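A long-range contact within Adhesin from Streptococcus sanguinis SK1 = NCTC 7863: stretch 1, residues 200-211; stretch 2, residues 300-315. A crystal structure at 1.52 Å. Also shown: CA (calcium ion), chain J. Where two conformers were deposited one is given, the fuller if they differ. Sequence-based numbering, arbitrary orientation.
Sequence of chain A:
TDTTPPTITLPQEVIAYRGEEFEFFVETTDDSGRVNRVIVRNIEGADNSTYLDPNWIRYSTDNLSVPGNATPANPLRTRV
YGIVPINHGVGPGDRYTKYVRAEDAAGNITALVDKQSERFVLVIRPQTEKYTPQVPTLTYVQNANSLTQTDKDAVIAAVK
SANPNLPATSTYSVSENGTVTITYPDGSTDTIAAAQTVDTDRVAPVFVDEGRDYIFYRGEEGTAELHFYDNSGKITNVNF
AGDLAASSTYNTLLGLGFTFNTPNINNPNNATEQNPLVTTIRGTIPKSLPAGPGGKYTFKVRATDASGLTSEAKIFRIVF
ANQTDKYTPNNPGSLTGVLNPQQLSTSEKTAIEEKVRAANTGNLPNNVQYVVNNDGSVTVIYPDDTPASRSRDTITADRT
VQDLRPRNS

Stretch 1 (200-211) TDRVAPVFVDEG
Stretch 2 (300-315) KVRATDASGLTSEAKI

Stretch 2 is a hairpin-like unit: a strand already under way at Lys300 leads to the type I turn Asp305–Gly308, and the chain then returns into a strand that begins at Lys314 and continues past Ile315. The two arms are tied by Val301 N to Lys314 O and Lys314 N to Val301 O (2.8 Å each), Ser311 N to Ala303 O (2.9 Å) and Asp305 N to Leu309 O (3.0 Å). Gly308 takes phi/psi 91/7, where a side chain would jam against the preceding carbonyl. Stretch 1, largely extended, runs in the same direction as the returning arm: CA of Ala204 lies 5.0 Å from CA of Ser311, and CA of Gly211 5.5 Å from CA of Ile315.

Pro205 (phi/psi -58/158, C-gamma exo) covers the most surface. Its CB sits 3.7 Å from Ala303 CB, its CG 3.4 Å from Ala303 O and its CD 3.4 Å from Leu309 O. The compact ring packs on backbone already paired within the hairpin. Beside it, Ala204 CB rests 3.6 Å from Ser311 N. Ser311 (chi1 p) turns its hydroxyl to its own stretch: OG accepts from Ala303 N at 3.0 Å and donates to Glu312 O at 2.9 Å.

Leu309 (m, t) points toward stretch 1, laying CD1 3.3 Å from Val203 N and 3.5 Å from Asp201 O, an apolar cover over the backbone beside the calcium site. There Asp201 (t, chi2 -24°) chelates calcium through OD1 at 2.4 Å and OD2 at 2.5 Å; Val203 O binds at 2.2 Å and Asp305 OD2 at 2.4 Å, with further ligands elsewhere in the structure. The cation lets Asp201 OD2 and Asp305 OD2 approach to 3.1 Å without a hydrogen bond. Asp305 (p) uses OD1 to accept from Leu309 N at 3.0 Å, bracing the turn. Water joins Asp201 OD2 (2.6 Å) to Ser307 OG (2.7 Å).

Farther along, Phe207 (t, chi2 38°) points toward the hairpin. Val301 CG1 lies over one ring face, 3.8 Å from the centroid in a CH-pi contact, while Lys314 CB meets the edge, 3.6 Å from Phe207 CD2. A type I turn from Phe207 to Glu210 leads to Gly211, whose positive phi (85°) favours glycine. Gly211 N donates to Ile315 O at 2.8 Å and 175°, the only direct hydrogen bond between the stretches. Glu210 (t, t) keeps OE1 4.1 Å from Lys314 NZ, too far for a salt bridge; water bridges these charges, 2.7 Å from Glu210 OE1 and 2.5 Å from Lys314 NZ.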

# COMPACT_ATOMS: atom_id res chain seq x y z
N THR A 200 8.12 20.22 -6.67
CA THR A 200 9.12 20.54 -5.66
C THR A 200 8.62 20.12 -4.31
O THR A 200 7.47 20.41 -3.96
CB THR A 200 9.37 22.03 -5.63
OG1 THR A 200 9.47 22.50 -6.98
CG2 THR A 200 10.68 22.32 -4.90
N ASP A 201 9.48 19.44 -3.55
CA ASP A 201 9.18 19.18 -2.14
C ASP A 201 9.51 20.44 -1.38
O ASP A 201 10.69 20.81 -1.31
CB ASP A 201 9.95 18.00 -1.59
CG ASP A 201 9.38 17.47 -0.26
OD1 ASP A 201 8.71 18.23 0.45
OD2 ASP A 201 9.60 16.26 -0.04
N ARG A 202 8.50 21.05 -0.81
CA ARG A 202 8.63 22.26 -0.02
C ARG A 202 8.12 22.11 1.40
O ARG A 202 7.97 23.11 2.11
CB ARG A 202 7.85 23.41 -0.68
CG ARG A 202 8.26 23.67 -2.09
CD ARG A 202 7.39 24.82 -2.68
NE ARG A 202 5.99 24.41 -2.83
CZ ARG A 202 4.96 24.95 -2.18
NH1 ARG A 202 5.14 25.92 -1.28
NH2 ARG A 202 3.74 24.49 -2.40
N VAL A 203 7.85 20.90 1.83
CA VAL A 203 7.27 20.66 3.15
C VAL A 203 8.16 19.67 3.88
O VAL A 203 8.39 18.57 3.38
CB VAL A 203 5.84 20.11 3.03
CG1 VAL A 203 5.23 20.07 4.44
CG2 VAL A 203 5.02 21.03 2.13
N ALA A 204 8.64 20.07 5.05
CA ALA A 204 9.40 19.16 5.88
C ALA A 204 8.52 18.09 6.50
O ALA A 204 7.30 18.22 6.57
CB ALA A 204 10.11 19.91 6.99
N PRO A 205 9.12 16.99 6.94
CA PRO A 205 8.34 15.96 7.63
C PRO A 205 7.64 16.50 8.86
O PRO A 205 8.06 17.50 9.46
CB PRO A 205 9.39 14.93 8.03
CG PRO A 205 10.52 15.09 7.04
CD PRO A 205 10.51 16.56 6.73
N VAL A 206 6.59 15.78 9.25
CA VAL A 206 5.73 16.13 10.35
C VAL A 206 5.90 15.07 11.44
O VAL A 206 5.84 13.86 11.16
CB VAL A 206 4.26 16.20 9.92
CG1 VAL A 206 3.37 16.40 11.15
CG2 VAL A 206 4.05 17.28 8.92
N PHE A 207 6.06 15.54 12.68
CA PHE A 207 6.09 14.70 13.89
C PHE A 207 4.69 14.70 14.44
O PHE A 207 4.22 15.69 15.02
CB PHE A 207 7.13 15.21 14.88
CG PHE A 207 7.12 14.48 16.20
CD1 PHE A 207 6.92 13.13 16.27
CD2 PHE A 207 7.35 15.18 17.36
CE1 PHE A 207 6.95 12.48 17.47
CE2 PHE A 207 7.34 14.53 18.60
CZ PHE A 207 7.15 13.20 18.64
N VAL A 208 4.00 13.58 14.25
CA VAL A 208 2.60 13.50 14.65
C VAL A 208 2.41 13.70 16.15
O VAL A 208 1.40 14.25 16.61
CB VAL A 208 2.05 12.15 14.19
CG1 VAL A 208 0.63 11.98 14.69
CG2 VAL A 208 2.12 12.00 12.71
N ASP A 209 3.35 13.23 16.96
CA ASP A 209 3.21 13.24 18.41
C ASP A 209 3.85 14.46 19.06
O ASP A 209 4.16 14.45 20.25
CB ASP A 209 3.76 11.91 18.93
CG ASP A 209 2.96 10.73 18.42
OD1 ASP A 209 1.76 10.64 18.78
OD2 ASP A 209 3.46 9.94 17.59
N GLU A 210 4.03 15.55 18.31
CA GLU A 210 4.57 16.76 18.88
C GLU A 210 3.77 17.16 20.09
O GLU A 210 2.54 17.19 20.03
CB GLU A 210 4.55 17.86 17.82
CG GLU A 210 5.09 19.13 18.37
CD GLU A 210 5.06 20.30 17.36
OE1 GLU A 210 4.58 20.10 16.21
OE2 GLU A 210 5.55 21.36 17.74
N GLY A 211 4.48 17.44 21.19
CA GLY A 211 3.86 17.87 22.43
C GLY A 211 3.38 16.76 23.32
O GLY A 211 2.84 17.04 24.39
N LYS A 300 13.88 16.71 21.89
CA LYS A 300 13.66 17.44 20.65
C LYS A 300 14.00 16.46 19.54
O LYS A 300 15.09 15.86 19.53
CB LYS A 300 14.56 18.70 20.61
CG LYS A 300 14.20 19.70 21.73
CD LYS A 300 14.61 21.12 21.40
CE LYS A 300 16.13 21.30 21.35
NZ LYS A 300 16.52 22.55 20.62
N VAL A 301 13.11 16.34 18.59
CA VAL A 301 13.29 15.43 17.47
C VAL A 301 13.11 16.22 16.18
O VAL A 301 12.26 17.11 16.09
CB VAL A 301 12.34 14.22 17.58
CG1 VAL A 301 10.89 14.64 17.48
CG2 VAL A 301 12.73 13.22 16.58
N ARG A 302 13.88 15.87 15.20
CA ARG A 302 13.76 16.36 13.84
C ARG A 302 13.69 15.17 12.87
O ARG A 302 14.19 14.08 13.16
CB ARG A 302 14.97 17.18 13.45
CG ARG A 302 15.22 18.40 14.25
CD ARG A 302 16.58 19.03 13.87
NE ARG A 302 16.84 20.23 14.67
CZ ARG A 302 16.51 21.46 14.28
NH1 ARG A 302 15.90 21.64 13.09
NH2 ARG A 302 16.78 22.47 15.03
N ALA A 303 13.08 15.36 11.72
CA ALA A 303 13.01 14.31 10.71
C ALA A 303 13.32 14.98 9.37
O ALA A 303 12.99 16.14 9.15
CB ALA A 303 11.67 13.59 10.67
N THR A 304 14.01 14.24 8.52
CA THR A 304 14.43 14.73 7.22
C THR A 304 13.87 13.85 6.13
O THR A 304 13.82 12.63 6.27
CB THR A 304 15.95 14.73 7.17
OG1 THR A 304 16.49 15.56 8.16
CG2 THR A 304 16.44 15.29 5.79
N ASP A 305 13.39 14.46 5.04
CA ASP A 305 12.88 13.70 3.91
C ASP A 305 14.00 13.50 2.89
O ASP A 305 15.13 13.94 3.09
CB ASP A 305 11.62 14.37 3.34
CG ASP A 305 11.87 15.74 2.70
OD1 ASP A 305 13.01 15.99 2.25
OD2 ASP A 305 10.92 16.52 2.74
N ALA A 306 13.69 12.79 1.80
CA ALA A 306 14.75 12.40 0.87
C ALA A 306 15.25 13.58 0.06
O ALA A 306 16.34 13.51 -0.51
CB ALA A 306 14.26 11.32 -0.05
N SER A 307 14.48 14.68 0.01
CA SER A 307 14.92 15.89 -0.66
C SER A 307 15.84 16.73 0.20
O SER A 307 16.33 17.76 -0.26
CB SER A 307 13.72 16.75 -1.07
OG SER A 307 12.94 16.09 -2.01
N GLY A 308 16.09 16.33 1.44
CA GLY A 308 16.92 17.08 2.35
C GLY A 308 16.23 18.11 3.22
O GLY A 308 16.93 18.92 3.85
N LEU A 309 14.90 18.16 3.21
CA LEU A 309 14.19 19.10 4.08
C LEU A 309 14.13 18.49 5.48
O LEU A 309 13.65 17.36 5.64
CB LEU A 309 12.78 19.40 3.62
CG LEU A 309 12.60 20.17 2.31
CD1 LEU A 309 11.14 20.39 2.10
CD2 LEU A 309 13.39 21.42 2.29
N THR A 310 14.60 19.23 6.47
CA THR A 310 14.54 18.80 7.86
C THR A 310 13.55 19.65 8.62
O THR A 310 13.56 20.89 8.49
CB THR A 310 15.92 18.89 8.49
OG1 THR A 310 16.85 18.09 7.74
CG2 THR A 310 15.89 18.40 9.93
N SER A 311 12.67 19.00 9.37
CA SER A 311 11.73 19.67 10.23
C SER A 311 12.45 20.48 11.30
O SER A 311 13.63 20.28 11.59
CB SER A 311 10.84 18.66 10.92
OG SER A 311 11.54 17.96 11.93
N GLU A 312 11.73 21.46 11.85
CA GLU A 312 12.18 22.10 13.06
C GLU A 312 12.25 21.05 14.17
O GLU A 312 11.68 19.97 14.08
CB GLU A 312 11.24 23.22 13.45
CG GLU A 312 11.18 24.32 12.41
CD GLU A 312 10.57 25.62 12.97
OE1 GLU A 312 10.17 25.65 14.18
OE2 GLU A 312 10.55 26.62 12.21
N ALA A 313 12.98 21.40 15.22
CA ALA A 313 13.04 20.57 16.41
C ALA A 313 11.69 20.59 17.08
O ALA A 313 11.15 21.65 17.35
CB ALA A 313 14.10 21.10 17.36
N LYS A 314 11.12 19.41 17.30
CA LYS A 314 9.78 19.24 17.84
C LYS A 314 9.91 18.52 19.18
O LYS A 314 10.67 17.64 19.27
CB LYS A 314 8.95 18.40 16.88
CG LYS A 314 8.97 18.95 15.47
CD LYS A 314 8.08 20.11 15.36
CE LYS A 314 8.12 20.79 14.00
NZ LYS A 314 7.50 22.12 14.10
N ILE A 315 9.11 18.94 20.14
CA ILE A 315 9.21 18.48 21.53
C ILE A 315 8.30 17.28 21.76
O ILE A 315 7.31 17.25 21.21
CB ILE A 315 8.71 19.57 22.49
CG1 ILE A 315 9.65 20.76 22.38
CG2 ILE A 315 8.55 19.12 23.93
CD1 ILE A 315 11.00 20.44 22.82
CA CA J . 8.62 16.63 2.25
O HOH W 1 11.10 14.44 -1.05
O HOH W 2 7.43 21.26 19.69
O HOH W 3 5.03 21.61 14.00